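Local coordinates for reticulocyte-binding protein 2a (PDB 4Z8N), which probably binds reticulocytes during red-cell invasion by Plasmodium vivax, this chain being its helical erythrocyte-binding domain, at residues A[15-20]-A[222-227]; A[86-91]-A[285-290]; A[92-97]-A[200-205]; A[136-141]-A[244-249]; A[168-173]-A[265-270]. One frame throughout, in Å; residues are numbered along the deposited sequence.

Contact 1: A[15-20]-A[222-227]; sequences GQIIST and TGKIIH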
# COMPACT_ATOMS: atom_id res chain seq x y z
N GLY A 15 -4.13 8.81 -7.54
CA GLY A 15 -2.88 8.25 -7.06
C GLY A 15 -2.95 7.88 -5.60
O GLY A 15 -1.97 7.43 -5.00
N GLN A 16 -4.12 8.10 -5.00
CA GLN A 16 -4.37 7.67 -3.64
C GLN A 16 -4.31 6.14 -3.58
O GLN A 16 -4.66 5.45 -4.54
CB GLN A 16 -5.71 8.20 -3.14
CG GLN A 16 -6.86 7.20 -3.31
CD GLN A 16 -8.18 7.66 -2.70
OE1 GLN A 16 -8.22 8.54 -1.84
NE2 GLN A 16 -9.27 7.04 -3.14
N ILE A 17 -3.83 5.61 -2.46
CA ILE A 17 -3.80 4.17 -2.28
C ILE A 17 -4.66 3.81 -1.09
O ILE A 17 -4.36 4.18 0.05
CB ILE A 17 -2.36 3.64 -2.08
CG1 ILE A 17 -1.50 3.93 -3.31
CG2 ILE A 17 -2.38 2.15 -1.78
CD1 ILE A 17 -0.06 3.45 -3.19
N ILE A 18 -5.75 3.10 -1.35
CA ILE A 18 -6.60 2.60 -0.27
C ILE A 18 -6.13 1.20 0.10
O ILE A 18 -6.14 0.29 -0.73
CB ILE A 18 -8.08 2.58 -0.67
CG1 ILE A 18 -8.56 4.01 -0.92
CG2 ILE A 18 -8.91 1.91 0.41
CD1 ILE A 18 -10.01 4.09 -1.32
N SER A 19 -5.71 1.03 1.35
CA SER A 19 -5.13 -0.23 1.78
C SER A 19 -6.16 -1.11 2.48
O SER A 19 -7.08 -0.62 3.14
CB SER A 19 -3.94 0.02 2.71
OG SER A 19 -3.33 -1.19 3.10
N THR A 20 -6.01 -2.42 2.33
CA THR A 20 -6.90 -3.38 2.98
C THR A 20 -6.46 -3.68 4.41
O THR A 20 -7.13 -4.41 5.13
CB THR A 20 -6.98 -4.70 2.19
OG1 THR A 20 -5.65 -5.16 1.91
CG2 THR A 20 -7.73 -4.50 0.88
N THR A 222 6.25 2.04 -4.08
CA THR A 222 7.63 2.46 -4.28
C THR A 222 7.72 3.95 -4.64
O THR A 222 8.60 4.67 -4.16
CB THR A 222 8.32 1.63 -5.38
OG1 THR A 222 8.69 0.35 -4.85
CG2 THR A 222 9.56 2.33 -5.90
N GLY A 223 6.79 4.40 -5.48
CA GLY A 223 6.72 5.81 -5.83
C GLY A 223 6.48 6.70 -4.62
O GLY A 223 7.07 7.77 -4.52
N LYS A 224 5.62 6.25 -3.71
CA LYS A 224 5.32 7.00 -2.50
C LYS A 224 6.52 7.04 -1.56
O LYS A 224 6.81 8.08 -0.96
CB LYS A 224 4.11 6.40 -1.77
CG LYS A 224 2.85 6.31 -2.61
CD LYS A 224 2.34 7.69 -2.99
CE LYS A 224 0.98 7.60 -3.67
NZ LYS A 224 0.44 8.94 -4.01
N ILE A 225 7.20 5.91 -1.43
CA ILE A 225 8.38 5.82 -0.58
C ILE A 225 9.47 6.78 -1.04
O ILE A 225 10.02 7.54 -0.24
CB ILE A 225 8.94 4.39 -0.57
CG1 ILE A 225 7.93 3.43 0.06
CG2 ILE A 225 10.27 4.34 0.17
CD1 ILE A 225 8.30 1.97 -0.10
N ILE A 226 9.76 6.76 -2.34
CA ILE A 226 10.76 7.64 -2.92
C ILE A 226 10.36 9.11 -2.79
O ILE A 226 11.18 9.96 -2.45
CB ILE A 226 11.00 7.30 -4.41
CG1 ILE A 226 11.69 5.94 -4.53
CG2 ILE A 226 11.84 8.37 -5.09
CD1 ILE A 226 11.93 5.49 -5.95
N HIS A 227 9.08 9.39 -3.05
CA HIS A 227 8.56 10.75 -2.92
C HIS A 227 8.69 11.27 -1.49
O HIS A 227 9.12 12.40 -1.27
CB HIS A 227 7.09 10.79 -3.37
CG HIS A 227 6.47 12.14 -3.24
ND1 HIS A 227 5.66 12.49 -2.17
CD2 HIS A 227 6.52 13.23 -4.04
CE1 HIS A 227 5.25 13.74 -2.33
NE2 HIS A 227 5.75 14.21 -3.45
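The flat carbonyl group of Gly15 is met from above one face by the ammonium of Lys224, whose NZ stands about 50° out of the carbonyl plane and gives a hydrogen bond to Gly15 O at 3.0 Å. The donor thus comes in over the face and does not use a lone pair of the oxygen. Behind the nitrogen, Lys224 CE also lies close, 3.2 Å from Gly15 O, and the end of the lysine rests against the carbonyl with both atoms. Lower down the same side chain, Lys224 CG touches Ile17 CD1 at 4.1 Å, where the two side chains pass each other running in opposite senses. Gly15 belongs to the turn of a small N-terminal beta hairpin, in which strands 9-11 and 17-19 pair antiparallel and lie beside the helices of the domain; the lysine reaches across from helix 199-237 to meet it. A bend at its second torsion (chi2 -64°), followed by an extended end, carries the ammonium to the turn. Gly15 itself has a positive phi of 101°, a backbone conformation suited to glycine, and its N is hydrogen-bonded to Asn12 OD1 within the turn. Ile17 also packs on Asp9 and Ser11 of the partner strand, and Lys224 touches Ser266 of helix 246-297.

Contact 2: A[86-91]-A[285-290]; sequences YPENHN and ANLYNK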
# COMPACT_ATOMS: atom_id res chain seq x y z
N TYR A 86 -3.50 -24.04 -8.00
CA TYR A 86 -3.24 -25.47 -7.90
C TYR A 86 -4.35 -26.29 -8.56
O TYR A 86 -5.04 -27.04 -7.89
CB TYR A 86 -3.10 -25.87 -6.42
CG TYR A 86 -1.96 -25.16 -5.72
CD1 TYR A 86 -2.15 -23.93 -5.11
CD2 TYR A 86 -0.69 -25.73 -5.66
CE1 TYR A 86 -1.11 -23.28 -4.46
CE2 TYR A 86 0.35 -25.09 -5.02
CZ TYR A 86 0.14 -23.87 -4.42
OH TYR A 86 1.18 -23.23 -3.78
N PRO A 87 -4.50 -26.15 -9.89
CA PRO A 87 -5.60 -26.83 -10.58
C PRO A 87 -5.42 -28.34 -10.66
O PRO A 87 -6.40 -29.08 -10.59
CB PRO A 87 -5.56 -26.21 -11.99
CG PRO A 87 -4.14 -25.80 -12.18
CD PRO A 87 -3.66 -25.37 -10.82
N GLU A 88 -4.17 -28.80 -10.79
CA GLU A 88 -3.89 -30.22 -10.92
C GLU A 88 -4.24 -30.95 -9.63
O GLU A 88 -4.84 -32.03 -9.67
CB GLU A 88 -2.42 -30.45 -11.27
CG GLU A 88 -1.94 -29.71 -12.52
CD GLU A 88 -1.27 -28.37 -12.21
OE1 GLU A 88 -1.51 -27.83 -11.11
OE2 GLU A 88 -0.50 -27.88 -13.05
N ASN A 89 -3.88 -30.37 -8.50
CA ASN A 89 -4.18 -30.99 -7.21
C ASN A 89 -5.67 -30.92 -6.89
O ASN A 89 -6.18 -31.74 -6.12
CB ASN A 89 -3.37 -30.33 -6.10
CG ASN A 89 -1.90 -30.74 -6.14
OD1 ASN A 89 -1.56 -31.88 -5.82
ND2 ASN A 89 -1.04 -29.81 -6.52
N HIS A 90 -6.36 -29.94 -7.47
CA HIS A 90 -7.81 -29.84 -7.31
C HIS A 90 -8.53 -30.77 -8.27
O HIS A 90 -9.73 -31.04 -8.11
CB HIS A 90 -8.28 -28.39 -7.53
CG HIS A 90 -8.16 -27.52 -6.33
ND1 HIS A 90 -7.04 -26.76 -6.07
CD2 HIS A 90 -9.02 -27.28 -5.31
CE1 HIS A 90 -7.22 -26.08 -4.94
NE2 HIS A 90 -8.41 -26.38 -4.46
N ASN A 91 -7.79 -31.27 -9.26
CA ASN A 91 -8.33 -32.14 -10.30
C ASN A 91 -9.46 -31.45 -11.07
O ASN A 91 -10.48 -32.06 -11.41
CB ASN A 91 -8.83 -33.47 -9.71
CG ASN A 91 -9.06 -34.53 -10.76
OD1 ASN A 91 -8.30 -34.66 -11.72
ND2 ASN A 91 -10.14 -35.29 -10.60
N ALA A 285 7.81 -21.44 -10.73
CA ALA A 285 8.93 -22.26 -11.16
C ALA A 285 8.52 -23.73 -11.21
O ALA A 285 8.91 -24.46 -12.12
CB ALA A 285 10.12 -22.08 -10.23
N ASN A 286 7.72 -24.15 -10.24
CA ASN A 286 7.20 -25.51 -10.22
C ASN A 286 6.23 -25.75 -11.38
O ASN A 286 6.22 -26.83 -11.97
CB ASN A 286 6.50 -25.80 -8.89
CG ASN A 286 7.48 -25.99 -7.75
OD1 ASN A 286 8.58 -26.50 -7.94
ND2 ASN A 286 7.08 -25.57 -6.55
N LEU A 287 5.42 -24.74 -11.68
CA LEU A 287 4.49 -24.81 -12.80
C LEU A 287 5.23 -24.94 -14.13
O LEU A 287 4.81 -25.71 -15.00
CB LEU A 287 3.58 -23.58 -12.82
CG LEU A 287 2.36 -23.62 -11.89
CD1 LEU A 287 1.72 -22.25 -11.79
CD2 LEU A 287 1.35 -24.64 -12.40
N TYR A 288 6.32 -24.19 -14.28
CA TYR A 288 7.16 -24.30 -15.47
C TYR A 288 7.71 -25.71 -15.63
O TYR A 288 7.69 -26.26 -16.73
CB TYR A 288 8.32 -23.30 -15.40
CG TYR A 288 7.96 -21.87 -15.73
CD1 TYR A 288 7.00 -21.57 -16.69
CD2 TYR A 288 8.61 -20.81 -15.10
CE1 TYR A 288 6.68 -20.25 -16.99
CE2 TYR A 288 8.30 -19.50 -15.40
CZ TYR A 288 7.34 -19.22 -16.34
OH TYR A 288 7.03 -17.91 -16.63
N ASN A 289 8.20 -26.29 -14.54
CA ASN A 289 8.76 -27.64 -14.57
C ASN A 289 7.71 -28.70 -14.88
O ASN A 289 8.00 -29.70 -15.54
CB ASN A 289 9.45 -27.96 -13.25
CG ASN A 289 10.88 -27.46 -13.20
OD1 ASN A 289 11.78 -28.06 -13.80
ND2 ASN A 289 11.10 -26.36 -12.50
N LYS A 290 6.49 -28.48 -14.39
CA LYS A 290 5.39 -29.39 -14.67
C LYS A 290 5.07 -29.38 -16.16
O LYS A 290 4.84 -30.43 -16.77
CB LYS A 290 4.15 -29.00 -13.85
CG LYS A 290 2.89 -29.78 -14.19
CD LYS A 290 2.94 -31.20 -13.66
CE LYS A 290 1.62 -31.91 -13.89
NZ LYS A 290 1.62 -33.29 -13.35
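Glu88 OE2 is held by a hydrogen bond to Thr200 OG1 of helix 199-237, and the same oxygen lies against two aliphatic groups of helix 246-297. Leu287 CD2 comes within 3.8 Å of Glu88 OE2, and Lys290 CG approaches that oxygen to 4.0 Å. A bend at the second torsion of the glutamate (chi2 95°) helps to bring OE2 to these partners. Lys290 runs alongside it the other way, leaving its NZ 5.8 Å from Glu88 OE2; the opposite charges are near but not paired, and any attraction between them is probably modest. Glu88 sits in the short helix 87-90, which interrupts the turn between the long helices 71-85 and 94-115 and closes with a Schellman motif at Asn91. This one-turn helix is reinforced at its start by Tyr86 O, which accepts from His90 ND1 at 2.7 Å and from His90 N at 3.2 Å, the two donors reaching it from opposite faces of its carbonyl plane. The imidazole bond is nearly coplanar with the ring of His90, whose edge meets Tyr86. On the other side of the contact Leu287 also packs on Ile204 and Leu207.

Contact 3: A[92-97]-A[200-205]; sequences INLSNY and TISAIN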
# COMPACT_ATOMS: atom_id res chain seq x y z
N ILE A 92 -9.27 -30.17 -11.34
CA ILE A 92 -10.25 -29.39 -12.08
C ILE A 92 -9.85 -29.37 -13.56
O ILE A 92 -8.66 -29.32 -13.89
CB ILE A 92 -10.38 -27.96 -11.52
CG1 ILE A 92 -11.53 -27.20 -12.18
CG2 ILE A 92 -9.07 -27.19 -11.66
CD1 ILE A 92 -11.67 -25.77 -11.69
N ASN A 93 -10.83 -29.43 -14.45
CA ASN A 93 -10.54 -29.45 -15.88
C ASN A 93 -10.44 -28.05 -16.46
O ASN A 93 -10.66 -27.06 -15.76
CB ASN A 93 -11.58 -30.28 -16.65
CG ASN A 93 -13.01 -29.77 -16.47
OD1 ASN A 93 -13.27 -28.57 -16.44
ND2 ASN A 93 -13.96 -30.70 -16.36
N LEU A 94 -10.11 -27.97 -17.75
CA LEU A 94 -9.87 -26.69 -18.41
C LEU A 94 -11.11 -25.80 -18.42
O LEU A 94 -11.03 -24.62 -18.10
CB LEU A 94 -9.38 -26.93 -19.84
CG LEU A 94 -8.93 -25.68 -20.59
CD1 LEU A 94 -7.79 -25.01 -19.84
CD2 LEU A 94 -8.52 -26.01 -22.01
N SER A 95 -12.25 -26.38 -18.78
CA SER A 95 -13.50 -25.62 -18.88
C SER A 95 -13.92 -25.02 -17.54
O SER A 95 -14.28 -23.85 -17.46
CB SER A 95 -14.61 -26.50 -19.43
OG SER A 95 -14.39 -26.78 -20.80
N ASN A 96 -13.86 -25.83 -16.49
CA ASN A 96 -14.19 -25.34 -15.16
C ASN A 96 -13.14 -24.37 -14.64
O ASN A 96 -13.43 -23.50 -13.83
CB ASN A 96 -14.37 -26.51 -14.18
CG ASN A 96 -15.64 -27.29 -14.44
OD1 ASN A 96 -16.69 -26.72 -14.73
ND2 ASN A 96 -15.55 -28.61 -14.34
N TYR A 97 -11.90 -24.51 -15.12
CA TYR A 97 -10.85 -23.57 -14.77
C TYR A 97 -11.18 -22.19 -15.31
O TYR A 97 -11.04 -21.19 -14.61
CB TYR A 97 -9.48 -24.02 -15.31
CG TYR A 97 -8.35 -23.16 -14.81
CD1 TYR A 97 -8.03 -21.95 -15.42
CD2 TYR A 97 -7.60 -23.54 -13.70
CE1 TYR A 97 -7.00 -21.15 -14.94
CE2 TYR A 97 -6.57 -22.76 -13.23
CZ TYR A 97 -6.27 -21.57 -13.85
OH TYR A 97 -5.24 -20.79 -13.37
N THR A 200 -2.38 -26.55 -16.55
CA THR A 200 -1.03 -26.12 -16.16
C THR A 200 -0.64 -24.85 -16.91
O THR A 200 -0.10 -23.91 -16.32
CB THR A 200 0.01 -27.23 -16.43
OG1 THR A 200 -0.29 -28.37 -15.63
CG2 THR A 200 1.42 -26.73 -16.09
N ILE A 201 -0.91 -24.82 -18.21
CA ILE A 201 -0.67 -23.63 -19.01
C ILE A 201 -1.51 -22.46 -18.51
O ILE A 201 -1.02 -21.34 -18.37
CB ILE A 201 -0.97 -23.89 -20.51
CG1 ILE A 201 0.08 -24.82 -21.11
CG2 ILE A 201 -1.03 -22.58 -21.29
CD1 ILE A 201 -0.14 -25.15 -22.57
N SER A 202 -2.78 -22.74 -18.23
CA SER A 202 -3.70 -21.72 -17.74
C SER A 202 -3.23 -21.16 -16.40
O SER A 202 -3.33 -19.96 -16.15
CB SER A 202 -5.11 -22.29 -17.61
OG SER A 202 -5.59 -22.75 -18.87
N ALA A 203 -2.71 -22.04 -15.54
CA ALA A 203 -2.23 -21.63 -14.22
C ALA A 203 -1.00 -20.72 -14.30
O ALA A 203 -0.87 -19.76 -13.54
CB ALA A 203 -1.92 -22.86 -13.37
N ILE A 204 -0.09 -21.04 -15.22
CA ILE A 204 1.14 -20.28 -15.44
C ILE A 204 0.80 -18.86 -15.86
O ILE A 204 1.29 -17.86 -15.30
CB ILE A 204 1.99 -20.97 -16.53
CG1 ILE A 204 2.59 -22.26 -16.00
CG2 ILE A 204 3.08 -20.06 -17.04
CD1 ILE A 204 3.40 -23.01 -17.02
N ASN A 205 -0.01 -18.80 -16.90
CA ASN A 205 -0.74 -17.64 -17.37
C ASN A 205 -1.44 -16.80 -16.30
O ASN A 205 -1.30 -15.59 -16.30
CB ASN A 205 -1.72 -18.19 -18.37
CG ASN A 205 -1.16 -18.20 -19.77
OD1 ASN A 205 -1.38 -17.24 -20.48
ND2 ASN A 205 -0.16 -19.10 -20.03
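Ser202 is touched by two side chains from the start of helix 94-115, where this helix packs against helix 199-237 near one end of the elongated helical domain. Leu94 CD1 comes to 3.3 Å from Ser202 OG, while the ring of Tyr97 meets the methylene of the same serine, its CE1 lying 3.5 Å from Ser202 CB. The ring is set obliquely to the serine, neither flat on it nor edge-on. Its phenolic end reaches further along the helix, and Tyr97 OH passes 3.2 Å from Ala203 CA and 3.9 Å from Ala203 CB. With CG anti to the backbone N (chi1 -172°), the tyrosine ring is carried over to the Ser202-Ala203 backbone of the other helix.

Polar atoms at the two ends of this packing find their partners in the next shell. Tyr97 OH is hydrogen-bonded to Leu84 O, and Ser202 OG to Asn198 O one turn back in its own chain. Pro87 covers both Tyr97 and Ala203 from the short helix 87-90, and Asn197 touches both Leu94 and Ser202.

Further out, the beginning of helix 94-115 is fixed by Asn93 at the N-cap. Its side-chain OD1 accepts a hydrogen bond from Asn96 N at 2.8 Å, the donor lying nearly in line with the C=O bond at an angle of 178°.

Contact 4: A[136-141]-A[244-249]; sequences ILNSVK and VPLSTL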
# COMPACT_ATOMS: atom_id res chain seq x y z
N ILE A 136 -6.43 24.23 15.91
CA ILE A 136 -5.93 23.69 17.18
C ILE A 136 -4.52 24.20 17.45
O ILE A 136 -4.15 24.47 18.60
CB ILE A 136 -5.94 22.15 17.18
CG1 ILE A 136 -7.39 21.64 17.15
CG2 ILE A 136 -5.22 21.59 18.39
CD1 ILE A 136 -7.49 20.13 17.22
N LEU A 137 -3.73 24.36 16.39
CA LEU A 137 -2.36 24.84 16.52
C LEU A 137 -2.30 26.35 16.76
O LEU A 137 -1.21 26.92 16.83
CB LEU A 137 -1.54 24.46 15.29
CG LEU A 137 -0.51 23.36 15.53
CD1 LEU A 137 -1.18 22.10 16.05
CD2 LEU A 137 0.27 23.06 14.26
N ASN A 138 -3.45 26.99 16.89
CA ASN A 138 -3.49 28.38 17.35
C ASN A 138 -3.16 28.43 18.83
O ASN A 138 -2.86 29.50 19.37
CB ASN A 138 -4.86 29.02 17.08
CG ASN A 138 -5.11 29.29 15.61
OD1 ASN A 138 -4.18 29.49 14.83
ND2 ASN A 138 -6.38 29.31 15.22
N SER A 139 -3.23 27.28 19.49
CA SER A 139 -2.92 27.16 20.91
C SER A 139 -1.42 27.30 21.17
O SER A 139 -1.00 27.50 22.31
CB SER A 139 -3.42 25.82 21.46
OG SER A 139 -4.83 25.73 21.38
N VAL A 140 -0.62 27.18 20.11
CA VAL A 140 0.80 27.45 20.21
C VAL A 140 0.98 28.91 20.61
O VAL A 140 0.63 29.82 19.86
CB VAL A 140 1.54 27.17 18.89
CG1 VAL A 140 3.01 27.51 19.02
CG2 VAL A 140 1.36 25.71 18.50
N LYS A 141 1.54 29.12 21.80
CA LYS A 141 1.49 30.42 22.46
C LYS A 141 2.25 31.54 21.73
O LYS A 141 1.85 32.70 21.80
CB LYS A 141 2.00 30.29 23.89
CG LYS A 141 1.15 29.35 24.74
CD LYS A 141 1.59 29.33 26.19
CE LYS A 141 0.57 28.58 27.04
NZ LYS A 141 1.22 27.80 28.14
N VAL A 244 10.43 31.91 12.92
CA VAL A 244 9.44 32.04 11.86
C VAL A 244 8.08 32.42 12.45
O VAL A 244 7.84 32.19 13.63
CB VAL A 244 9.28 30.73 11.03
CG1 VAL A 244 10.60 30.33 10.39
CG2 VAL A 244 8.75 29.60 11.91
N PRO A 245 7.20 33.02 11.64
CA PRO A 245 5.83 33.27 12.10
C PRO A 245 5.04 31.96 12.22
O PRO A 245 5.42 30.97 11.60
CB PRO A 245 5.24 34.17 11.02
CG PRO A 245 6.06 33.89 9.80
CD PRO A 245 7.45 33.62 10.31
N LEU A 246 3.97 31.97 13.01
CA LEU A 246 3.21 30.76 13.30
C LEU A 246 2.58 30.14 12.05
O LEU A 246 2.59 28.92 11.89
CB LEU A 246 2.11 31.05 14.32
CG LEU A 246 1.21 29.86 14.68
CD1 LEU A 246 2.03 28.70 15.22
CD2 LEU A 246 0.13 30.28 15.67
N SER A 247 2.05 30.98 11.17
CA SER A 247 1.42 30.51 9.94
C SER A 247 2.39 29.68 9.11
O SER A 247 2.02 28.69 8.49
CB SER A 247 0.89 31.68 9.11
OG SER A 247 1.96 32.49 8.66
N THR A 248 3.65 30.10 9.12
CA THR A 248 4.72 29.37 8.45
C THR A 248 5.01 28.06 9.19
O THR A 248 5.17 27.01 8.58
CB THR A 248 6.01 30.20 8.36
OG1 THR A 248 5.76 31.38 7.59
CG2 THR A 248 7.13 29.40 7.72
N LEU A 249 5.05 28.15 10.52
CA LEU A 249 5.37 27.01 11.37
C LEU A 249 4.41 25.85 11.17
O LEU A 249 4.82 24.69 11.12
CB LEU A 249 5.38 27.43 12.84
CG LEU A 249 5.98 26.42 13.81
CD1 LEU A 249 7.49 26.35 13.64
CD2 LEU A 249 5.61 26.75 15.24
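Leu246 reaches toward the loop that holds Leu137 and Val140, and its two methyls do the touching. From CB the chain runs on with CG anti to the backbone N (chi1 178°), which carries the fork of the side chain across to the loop. At the fork, CD1 lies 4.0 Å from Val140 CB and 4.1 Å from Val140 CG1; the leucine and the valine meet at a slant. The other branch, Leu246 CD2, lies 3.8 Å from Leu137 O, an oxygen that Leu246 CD1 also approaches to 4.0 Å, and CD2 is close to Asn138 as well. Leu246 is the first residue of helix 246-297, with Pro245 at the N-cap, so the contact joins the beginning of the domain's long C-terminal helix to the connection between helices 119-136 and 149-162. That connection includes Cys142 and Cys146, a pair known to form a disulfide in this protein; Cys146 packs on Leu246. Asn138 OD1 is hydrogen-bonded to Lys250 NZ, one turn further along the helix. The loop is stiffened from within as well: Ile136 O accepts from both Ser139 OG and Ser139 N, each at 3.1 Å and both from the same face of its carbonyl plane.

Contact 5: A[168-173]-A[265-270]; sequences NNYVNY and FSLKRA
Segments 168-173 and 265-270 are both helical and approach each other most closely where Tyr170 CA and Ala270 CA stand 7.6 Å apart, a distance that the tyrosine ring bridges. Its CE2 carries the contact on two sides. Ala270 CB lies over one face of the ring, 4.3 Å from Tyr170 CE2, while Leu267 CD1 comes in at the edge, close to the ring plane and 4.0 Å from the same CE2. The side chains of Tyr170 and Leu267 run roughly perpendicular to each other; the methyl of Leu267 meets the rim of the ring and the small alanine takes the face. With CG of Leu267 anti to the backbone N (chi1 179°) and CD1 set by a chi2 of 65°, the methyl reaches this edge from a helix position not itself directed at the tyrosine. All the contacts across the pair are apolar. Tyr170 is poorly ordered, so the fine placement of its ring is less certain.

Ala270 also touches Ile225 of helix 199-237, and Val171 packs on Thr222 of that helix. On another side of helix 246-297, Arg269 makes a salt bridge with Asp9 and a hydrogen bond to Leu5 O, tying the N-terminal region to the same turn. Helices 168-194, 199-237 and 246-297 here pack side by side, as expected of the elongated, all-helical erythrocyte-binding scaffold.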
# COMPACT_ATOMS: atom_id res chain seq x y z
N ASN A 168 16.42 1.37 -3.06
CA ASN A 168 16.90 0.92 -4.37
C ASN A 168 16.84 -0.59 -4.56
O ASN A 168 16.75 -1.07 -5.69
CB ASN A 168 18.33 1.41 -4.60
CG ASN A 168 18.41 2.91 -4.76
OD1 ASN A 168 19.13 3.59 -4.03
ND2 ASN A 168 17.67 3.44 -5.73
N ASN A 169 16.88 -1.34 -3.46
CA ASN A 169 16.84 -2.79 -3.55
C ASN A 169 15.43 -3.32 -3.83
O ASN A 169 15.28 -4.35 -4.50
CB ASN A 169 17.39 -3.41 -2.27
CG ASN A 169 18.89 -3.64 -2.34
OD1 ASN A 169 19.67 -2.70 -2.19
ND2 ASN A 169 19.29 -4.88 -2.59
N TYR A 170 14.41 -2.63 -3.33
CA TYR A 170 13.03 -2.94 -3.71
C TYR A 170 12.85 -2.70 -5.20
O TYR A 170 12.41 -3.58 -5.93
CB TYR A 170 12.03 -2.07 -2.93
CG TYR A 170 11.99 -2.29 -1.44
CD1 TYR A 170 12.05 -3.57 -0.90
CD2 TYR A 170 11.87 -1.21 -0.57
CE1 TYR A 170 12.01 -3.76 0.48
CE2 TYR A 170 11.82 -1.40 0.79
CZ TYR A 170 11.89 -2.67 1.31
OH TYR A 170 11.85 -2.85 2.68
N VAL A 171 13.20 -1.49 -5.62
CA VAL A 171 13.00 -1.04 -6.99
C VAL A 171 13.68 -1.95 -8.00
O VAL A 171 13.06 -2.36 -8.98
CB VAL A 171 13.54 0.39 -7.19
CG1 VAL A 171 13.22 0.89 -8.59
CG2 VAL A 171 12.97 1.32 -6.14
N ASN A 172 14.95 -2.26 -7.76
CA ASN A 172 15.71 -3.10 -8.66
C ASN A 172 15.15 -4.51 -8.72
O ASN A 172 15.11 -5.13 -9.78
CB ASN A 172 17.19 -3.14 -8.25
CG ASN A 172 17.88 -1.81 -8.44
OD1 ASN A 172 17.47 -1.00 -9.28
ND2 ASN A 172 18.93 -1.57 -7.67
N TYR A 173 14.70 -5.02 -7.57
CA TYR A 173 14.10 -6.35 -7.55
C TYR A 173 12.81 -6.37 -8.37
O TYR A 173 12.64 -7.23 -9.24
CB TYR A 173 13.82 -6.80 -6.12
CG TYR A 173 13.17 -8.17 -6.04
CD1 TYR A 173 13.78 -9.28 -6.62
CD2 TYR A 173 11.95 -8.35 -5.40
CE1 TYR A 173 13.19 -10.53 -6.56
CE2 TYR A 173 11.35 -9.59 -5.34
CZ TYR A 173 11.97 -10.68 -5.92
OH TYR A 173 11.38 -11.92 -5.85
N PHE A 265 3.50 4.89 5.37
CA PHE A 265 2.31 4.19 4.91
C PHE A 265 2.64 3.17 3.82
O PHE A 265 2.10 2.06 3.83
CB PHE A 265 1.28 5.21 4.40
CG PHE A 265 -0.06 4.62 4.05
CD1 PHE A 265 -0.91 4.16 5.04
CD2 PHE A 265 -0.48 4.55 2.73
CE1 PHE A 265 -2.15 3.63 4.72
CE2 PHE A 265 -1.71 4.02 2.40
CZ PHE A 265 -2.55 3.56 3.40
N SER A 266 3.53 3.53 2.91
CA SER A 266 3.86 2.65 1.79
C SER A 266 5.01 1.70 2.09
O SER A 266 5.07 0.60 1.53
CB SER A 266 4.19 3.48 0.55
OG SER A 266 3.00 3.88 -0.11
N LEU A 267 5.92 2.11 2.97
CA LEU A 267 7.07 1.27 3.32
C LEU A 267 6.62 -0.06 3.92
O LEU A 267 7.13 -1.12 3.55
CB LEU A 267 7.99 1.99 4.31
CG LEU A 267 9.21 1.21 4.79
CD1 LEU A 267 10.16 0.95 3.63
CD2 LEU A 267 9.93 1.93 5.92
N LYS A 268 5.65 0.00 4.82
CA LYS A 268 5.12 -1.18 5.48
C LYS A 268 4.57 -2.19 4.48
O LYS A 268 4.69 -3.40 4.66
CB LYS A 268 4.02 -0.78 6.48
CG LYS A 268 3.35 -1.95 7.18
CD LYS A 268 2.39 -1.47 8.25
CE LYS A 268 0.95 -1.60 7.80
NZ LYS A 268 0.01 -1.10 8.85
N ARG A 269 3.98 -1.67 3.40
CA ARG A 269 3.36 -2.51 2.38
C ARG A 269 4.38 -3.06 1.39
O ARG A 269 4.21 -4.16 0.87
CB ARG A 269 2.29 -1.72 1.63
CG ARG A 269 1.21 -1.17 2.54
CD ARG A 269 0.49 -2.31 3.24
NE ARG A 269 -0.44 -2.99 2.35
CZ ARG A 269 -0.80 -4.26 2.48
NH1 ARG A 269 -0.30 -5.00 3.46
NH2 ARG A 269 -1.66 -4.80 1.63
N ALA A 270 5.44 -2.29 1.15
CA ALA A 270 6.50 -2.71 0.25
C ALA A 270 7.17 -4.00 0.72
O ALA A 270 7.54 -4.85 -0.09
CB ALA A 270 7.53 -1.60 0.10

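The five contacts are spread along an elongated helical domain. Contacts 2 and 3 sit together near one end, with centres 9 Å apart, and share the hydrogen-bonded pair Glu88 and Thr200; contact 4 lies toward the opposite end, its centre 62 Å from either of them. Contacts 1 and 5 occupy the middle, with centres 10 Å apart, and touch directly, for example where Lys224 CB lies 3.2 Å from Ser266 OG. Helix 246-297 links contacts 2, 4 and 5, while helix 199-237 serves contacts 1 and 3. All five lie away from Glu120, which binds calcium in a structure of this protein but carries no ion here; at contact 4, Val140 is near a bound di(hydroxyethyl)ether, probably a crystallisation additive.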